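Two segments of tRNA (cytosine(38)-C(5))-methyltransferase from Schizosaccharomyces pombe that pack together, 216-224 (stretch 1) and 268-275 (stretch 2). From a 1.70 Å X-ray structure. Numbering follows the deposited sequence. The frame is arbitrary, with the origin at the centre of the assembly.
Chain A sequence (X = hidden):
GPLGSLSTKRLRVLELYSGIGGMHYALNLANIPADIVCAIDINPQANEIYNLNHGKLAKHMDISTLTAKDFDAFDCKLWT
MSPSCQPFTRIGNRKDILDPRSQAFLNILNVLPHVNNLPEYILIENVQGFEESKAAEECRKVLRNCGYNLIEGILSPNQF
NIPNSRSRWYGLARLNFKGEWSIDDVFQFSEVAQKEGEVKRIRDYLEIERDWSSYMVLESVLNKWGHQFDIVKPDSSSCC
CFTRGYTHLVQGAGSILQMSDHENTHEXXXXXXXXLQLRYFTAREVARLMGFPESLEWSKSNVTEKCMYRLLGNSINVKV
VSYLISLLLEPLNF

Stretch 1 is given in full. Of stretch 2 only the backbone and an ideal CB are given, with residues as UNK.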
# COMPACT_ATOMS: atom_id res chain seq x y z
N MET A 216 -10.79 14.33 -17.61
CA MET A 216 -10.77 15.77 -17.39
C MET A 216 -11.60 16.13 -16.17
O MET A 216 -12.71 15.62 -15.99
CB MET A 216 -11.32 16.51 -18.62
CG MET A 216 -10.59 16.22 -19.91
SD MET A 216 -8.82 16.50 -19.84
CE MET A 216 -8.73 18.28 -19.63
N VAL A 217 -11.05 16.98 -15.30
CA VAL A 217 -11.79 17.40 -14.11
C VAL A 217 -12.97 18.25 -14.54
O VAL A 217 -12.86 19.12 -15.42
CB VAL A 217 -10.86 18.15 -13.15
CG1 VAL A 217 -11.60 18.50 -11.85
CG2 VAL A 217 -9.62 17.32 -12.84
N LEU A 218 -14.13 18.01 -13.92
CA LEU A 218 -15.35 18.70 -14.31
C LEU A 218 -15.29 20.17 -13.91
O LEU A 218 -14.79 20.53 -12.84
CB LEU A 218 -16.56 18.04 -13.66
CG LEU A 218 -16.91 16.65 -14.20
CD1 LEU A 218 -18.07 16.05 -13.42
CD2 LEU A 218 -17.23 16.72 -15.69
N GLU A 219 -15.82 21.03 -14.79
CA GLU A 219 -15.90 22.46 -14.48
C GLU A 219 -16.73 22.70 -13.23
O GLU A 219 -16.42 23.59 -12.43
CB GLU A 219 -16.49 23.21 -15.68
CG GLU A 219 -16.66 24.71 -15.44
CD GLU A 219 -16.86 25.49 -16.73
OE1 GLU A 219 -16.57 26.71 -16.73
OE2 GLU A 219 -17.30 24.90 -17.74
N SER A 220 -17.80 21.92 -13.04
CA SER A 220 -18.64 22.09 -11.85
C SER A 220 -17.84 21.89 -10.57
O SER A 220 -17.99 22.66 -9.61
CB SER A 220 -19.82 21.11 -11.91
OG SER A 220 -19.37 19.78 -11.77
N VAL A 221 -16.99 20.87 -10.53
CA VAL A 221 -16.15 20.63 -9.36
C VAL A 221 -15.07 21.70 -9.24
O VAL A 221 -14.76 22.17 -8.14
CB VAL A 221 -15.54 19.22 -9.43
CG1 VAL A 221 -14.51 19.01 -8.32
CG2 VAL A 221 -16.64 18.16 -9.34
N LEU A 222 -14.47 22.10 -10.36
CA LEU A 222 -13.44 23.14 -10.32
C LEU A 222 -14.00 24.48 -9.87
O LEU A 222 -13.31 25.26 -9.20
CB LEU A 222 -12.77 23.27 -11.69
CG LEU A 222 -11.79 22.15 -12.07
CD1 LEU A 222 -11.36 22.25 -13.53
CD2 LEU A 222 -10.56 22.19 -11.16
N ASN A 223 -15.25 24.78 -10.23
CA ASN A 223 -15.85 26.04 -9.82
C ASN A 223 -16.23 26.04 -8.35
O ASN A 223 -16.18 27.09 -7.69
CB ASN A 223 -17.07 26.35 -10.68
CG ASN A 223 -16.70 26.92 -12.04
OD1 ASN A 223 -15.57 27.37 -12.25
ND2 ASN A 223 -17.65 26.91 -12.97
N LYS A 224 -16.63 24.89 -7.81
CA LYS A 224 -17.10 24.82 -6.43
C LYS A 224 -15.96 24.65 -5.43
O LYS A 224 -15.96 25.30 -4.37
CB LYS A 224 -18.10 23.68 -6.27
CG LYS A 224 -18.76 23.63 -4.90
CD LYS A 224 -19.25 25.00 -4.47
CE LYS A 224 -20.71 24.97 -4.04
NZ LYS A 224 -20.94 23.98 -2.96
N UNK A 268 -3.32 31.75 -13.81
CA UNK A 268 -4.21 31.27 -14.85
C UNK A 268 -5.49 30.69 -14.26
O UNK A 268 -6.55 30.77 -14.88
CB UNK A 268 -3.50 30.22 -15.71
N UNK A 269 -5.41 30.13 -13.05
CA UNK A 269 -6.60 29.53 -12.44
C UNK A 269 -7.71 30.56 -12.28
O UNK A 269 -8.88 30.27 -12.56
CB UNK A 269 -6.25 28.92 -11.08
N UNK A 270 -7.36 31.78 -11.85
CA UNK A 270 -8.37 32.83 -11.72
C UNK A 270 -8.83 33.33 -13.09
O UNK A 270 -9.99 33.74 -13.24
CB UNK A 270 -7.82 33.99 -10.89
N UNK A 271 -7.94 33.31 -14.08
CA UNK A 271 -8.28 33.80 -15.41
C UNK A 271 -9.29 32.87 -16.09
O UNK A 271 -10.35 33.32 -16.53
CB UNK A 271 -7.02 33.93 -16.27
N UNK A 272 -8.96 31.58 -16.18
CA UNK A 272 -9.84 30.58 -16.77
C UNK A 272 -9.29 29.22 -16.35
O UNK A 272 -8.37 28.70 -16.99
CB UNK A 272 -9.92 30.72 -18.29
N UNK A 273 -9.85 28.66 -15.27
CA UNK A 273 -9.33 27.41 -14.73
C UNK A 273 -9.52 26.24 -15.68
O UNK A 273 -8.80 25.24 -15.55
CB UNK A 273 -10.00 27.10 -13.39
N UNK A 274 -10.44 26.33 -16.64
CA UNK A 274 -10.59 25.24 -17.60
C UNK A 274 -9.47 25.22 -18.63
O UNK A 274 -9.22 24.17 -19.23
CB UNK A 274 -11.94 25.35 -18.31
N UNK A 275 -8.78 26.34 -18.83
CA UNK A 275 -7.69 26.40 -19.79
C UNK A 275 -6.42 25.72 -19.28
O UNK A 275 -5.47 25.54 -20.06
CB UNK A 275 -7.39 27.86 -20.14

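Stretch 1 presents the first turns of a helix, with Glu219, Leu222 and Asn223 nearest the second segment. Stretch 2 enters as a helix, and positions 273 and 274 come closest to that surface.

Positions 268, 270 and 271 are helical, and their CB atoms have nothing of stretch 1 within 5.5 Å, so many helix-compatible residues, polar ones included, would suit. They are Gln268, Glu270 and Arg271, and none touches stretch 1.

At position 269 CA-to-CB points sideways, and the ideal CB has no neighbour in stretch 1. A small residue would fall short of Leu222, whereas a long aliphatic or aromatic side chain could reach it. The residue is Phe269. With chi1 at -165° (t), the ring approaches Leu222: CE2 of Phe269 lies 4.4 Å from CD2 of Leu222, a loose apolar contact, while CZ of Phe269 is 4.2 Å from O of Leu222.

Position 272 departs from helical angles, with phi/psi of -165/96. Its CB points sideways into space that stretch 1 leaves empty. Many residues adopt these angles; a short polar one such as Asn, Asp or Ser could also bond to nearby backbone. Asn272 does its work locally: its OD1 accepts a weak hydrogen bond from the backbone N of 274, at 3.1 Å.

Position 273 points toward stretch 1, with its ideal CB 5.0 Å from CB of Leu222. Nearby are an aliphatic surface and, farther along, the carbonyl of Leu222 and the amide oxygen of Asn223. A long side chain with an apolar stem and a donor at its end fits best, so Arg or Lys, although Leu or Met could cover the aliphatic part. Arg273 meets both demands. Its CD packs 3.9 Å from CB of Leu222, and its NH1 donates a hydrogen bond to O of Leu222 at 2.9 Å, with the acceptor near the guanidinium plane. OD1 of Asn223 lies over one face of that group and is 3.4 Å from CD of Arg273.

Position 274 also points toward stretch 1, its ideal CB 5.1 Å from OE1 of Glu219. That carboxylate could favour Lys or Arg, while CD1 of Leu222 and CB of Glu219 invite a flexible apolar chain. Met274 takes the apolar course: its SD sits 3.5 Å from CD1 of Leu222 and 3.6 Å from CB of Glu219, and its CE reaches 3.9 Å from O of Val217.

Position 275 is out of reach, so size is unconstrained by stretch 1; it is Ala275.

Stretch 2 268-275: QFERNRMA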
# COMPACT_ATOMS: atom_id res chain seq x y z
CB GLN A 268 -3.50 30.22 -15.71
CG GLN A 268 -4.37 29.62 -16.81
CD GLN A 268 -4.96 30.67 -17.74
OE1 GLN A 268 -6.11 30.56 -18.17
NE2 GLN A 268 -4.16 31.68 -18.09
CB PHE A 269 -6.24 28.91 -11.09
CG PHE A 269 -7.30 27.98 -10.55
CD1 PHE A 269 -8.39 28.48 -9.85
CD2 PHE A 269 -7.20 26.61 -10.75
CE1 PHE A 269 -9.37 27.63 -9.36
CE2 PHE A 269 -8.18 25.76 -10.25
CZ PHE A 269 -9.27 26.27 -9.56
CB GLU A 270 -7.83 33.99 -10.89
CG GLU A 270 -7.43 33.60 -9.47
CD GLU A 270 -8.54 32.90 -8.70
OE1 GLU A 270 -9.73 33.23 -8.92
OE2 GLU A 270 -8.22 32.00 -7.89
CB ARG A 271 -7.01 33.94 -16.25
CG ARG A 271 -6.12 35.09 -15.81
CD ARG A 271 -4.83 35.20 -16.62
NE ARG A 271 -4.09 36.41 -16.29
CZ ARG A 271 -2.82 36.63 -16.61
NH1 ARG A 271 -2.13 35.70 -17.27
NH2 ARG A 271 -2.23 37.77 -16.27
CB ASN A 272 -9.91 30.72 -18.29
CG ASN A 272 -10.68 29.58 -18.95
OD1 ASN A 272 -11.36 28.80 -18.29
ND2 ASN A 272 -10.57 29.49 -20.27
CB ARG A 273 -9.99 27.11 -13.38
CG ARG A 273 -11.51 26.96 -13.44
CD ARG A 273 -12.14 27.14 -12.07
NE ARG A 273 -12.07 28.53 -11.63
CZ ARG A 273 -12.36 28.94 -10.40
NH1 ARG A 273 -12.74 28.08 -9.47
NH2 ARG A 273 -12.26 30.23 -10.09
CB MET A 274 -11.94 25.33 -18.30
CG MET A 274 -13.13 25.22 -17.36
SD MET A 274 -12.98 23.82 -16.24
CE MET A 274 -13.23 22.47 -17.38
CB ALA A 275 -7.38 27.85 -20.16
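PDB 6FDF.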